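Local coordinates for NikO protein (Streptomyces tendae, PDB 4FQD) that is an enolpyruvyl transferase of the MurA subfamily, essential in nikkomycin biosynthesis, at residues H77-G80 with A81-T84. The protein carries 4 engineered substitutions. Numbering follows the deposited sequence.
Sequences HYDG and ADET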
ATOM      1  N   HIS A  77      16.354  11.556 -38.645  1.00 21.27           N
ATOM      2  CA  HIS A  77      17.630  10.872 -38.806  1.00 22.32           C
ATOM      3  C   HIS A  77      18.276  10.550 -37.465  1.00 24.18           C
ATOM      4  O   HIS A  77      18.523  11.442 -36.654  1.00 21.47           O
ATOM      5  CB  HIS A  77      18.590  11.709 -39.653  1.00 22.58           C
ATOM      6  CG  HIS A  77      19.969  11.132 -39.747  1.00 20.92           C
ATOM      7  ND1 HIS A  77      21.038  11.647 -39.050  1.00 25.93           N
ATOM      8  CD2 HIS A  77      20.448  10.078 -40.450  1.00 24.37           C
ATOM      9  CE1 HIS A  77      22.122  10.939 -39.323  1.00 28.00           C
ATOM     10  NE2 HIS A  77      21.789   9.982 -40.169  1.00 25.84           N
ATOM     11  N   TYR A  78      18.551   9.270 -37.240  1.00 23.11           N
ATOM     12  CA  TYR A  78      19.191   8.836 -36.005  1.00 26.62           C
ATOM     13  C   TYR A  78      20.672   8.543 -36.219  1.00 27.47           C
ATOM     14  O   TYR A  78      21.038   7.686 -37.022  1.00 25.98           O
ATOM     15  CB  TYR A  78      18.487   7.604 -35.431  1.00 19.42           C
ATOM     16  CG  TYR A  78      19.078   7.119 -34.126  1.00 26.87           C
ATOM     17  CD1 TYR A  78      18.950   7.869 -32.964  1.00 20.87           C
ATOM     18  CD2 TYR A  78      19.758   5.910 -34.055  1.00 28.29           C
ATOM     19  CE1 TYR A  78      19.487   7.432 -31.766  1.00 24.10           C
ATOM     20  CE2 TYR A  78      20.298   5.464 -32.860  1.00 28.91           C
ATOM     21  CZ  TYR A  78      20.160   6.227 -31.720  1.00 26.08           C
ATOM     22  OH  TYR A  78      20.695   5.786 -30.531  1.00 27.92           O
ATOM     23  N   ASP A  79      21.518   9.267 -35.494  1.00 29.16           N
ATOM     24  CA  ASP A  79      22.959   9.062 -35.558  1.00 24.55           C
ATOM     25  C   ASP A  79      23.398   8.196 -34.382  1.00 30.44           C
ATOM     26  O   ASP A  79      23.655   8.703 -33.290  1.00 27.46           O
ATOM     27  CB  ASP A  79      23.686  10.409 -35.529  1.00 29.48           C
ATOM     28  CG  ASP A  79      25.131  10.308 -35.985  1.00 42.12           C
ATOM     29  OD1 ASP A  79      25.714   9.205 -35.908  1.00 41.56           O
ATOM     30  OD2 ASP A  79      25.686  11.338 -36.420  1.00 39.39           O
ATOM     31  N   GLY A  80      23.489   6.890 -34.614  1.00 38.41           N
ATOM     32  CA  GLY A  80      23.819   5.939 -33.568  1.00 30.20           C
ATOM     33  C   GLY A  80      25.190   6.128 -32.945  1.00 36.13           C
ATOM     34  O   GLY A  80      25.452   5.633 -31.848  1.00 37.15           O
ATOM     35  N   ALA A  81      26.067   6.844 -33.643  1.00 39.34           N
ATOM     36  CA  ALA A  81      27.417   7.098 -33.150  1.00 36.41           C
ATOM     37  C   ALA A  81      27.405   7.949 -31.884  1.00 39.41           C
ATOM     38  O   ALA A  81      28.030   7.596 -30.884  1.00 46.57           O
ATOM     39  CB  ALA A  81      28.260   7.758 -34.228  1.00 35.20           C
ATOM     40  N   ASP A  82      26.696   9.072 -31.929  1.00 35.44           N
ATOM     41  CA  ASP A  82      26.578   9.939 -30.760  1.00 36.56           C
ATOM     42  C   ASP A  82      25.169   9.898 -30.173  1.00 26.81           C
ATOM     43  O   ASP A  82      24.809  10.739 -29.350  1.00 28.34           O
ATOM     44  CB  ASP A  82      26.987  11.376 -31.095  1.00 40.96           C
ATOM     45  CG  ASP A  82      26.164  11.973 -32.216  1.00 48.14           C
ATOM     46  OD1 ASP A  82      25.633  11.197 -33.034  1.00 52.11           O
ATOM     47  OD2 ASP A  82      26.053  13.216 -32.282  1.00 47.12           O
ATOM     48  N   GLU A  83      24.388   8.911 -30.604  1.00 28.94           N
ATOM     49  CA  GLU A  83      23.036   8.685 -30.092  1.00 27.38           C
ATOM     50  C   GLU A  83      22.167   9.937 -30.158  1.00 26.10           C
ATOM     51  O   GLU A  83      21.579  10.350 -29.160  1.00 24.70           O
ATOM     52  CB  GLU A  83      23.087   8.144 -28.662  1.00 27.32           C
ATOM     53  CG  GLU A  83      23.928   6.889 -28.516  1.00 41.56           C
ATOM     54  CD  GLU A  83      23.695   6.179 -27.199  1.00 45.12           C
ATOM     55  OE1 GLU A  83      24.263   6.613 -26.174  1.00 49.12           O
ATOM     56  OE2 GLU A  83      22.941   5.184 -27.189  1.00 38.87           O
ATOM     57  N   THR A  84      22.093  10.533 -31.343  1.00 30.68           N
ATOM     58  CA  THR A  84      21.350  11.770 -31.534  1.00 24.09           C
ATOM     59  C   THR A  84      20.218  11.595 -32.540  1.00 23.49           C
ATOM     60  O   THR A  84      20.438  11.154 -33.669  1.00 24.94           O
ATOM     61  CB  THR A  84      22.272  12.910 -32.000  1.00 26.10           C
ATOM     62  OG1 THR A  84      23.282  13.143 -31.010  1.00 29.11           O
ATOM     63  CG2 THR A  84      21.477  14.184 -32.214  1.00 30.04           C
TER
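The Y78 ring lies alongside the backbone and side chain of E83. Its OH is 3.8 Å from both E83 CA and E83 CB. The ring and the E83 carboxylate are turned 65° apart. With CG anti to the backbone N (chi1 -178°), the ring reaches along E83, and the OH hydrogen-bonds to the carbonyl O of C56. Replacing Y78 with an alanine would probably leave that carbonyl without this donor and uncover the flank of E83. Next to the ring, the backbone closes the hairpin between strands 75-79 and 84-88, at the edge of a four-stranded sheet. D79 N donates to T84 O at 2.8 Å, nearly straight. T84 N returns a bond of 3.1 Å to D79 O, from above the carbonyl plane. Two residues, E83 and T84, stand against the single D79, a G1 beta bulge. E83 takes the positive phi (53°). D79 OD1 accepts from A81 N at 3.3 Å, on its anti side and somewhat out of the carboxylate plane. The D79 and D82 side chains cross at about a right angle. D79 OD2 lies 3.4 Å from D82 OD1, so the two like charges probably repel. R52 makes a long, weak ion pair with D82 OD2, which may ease this.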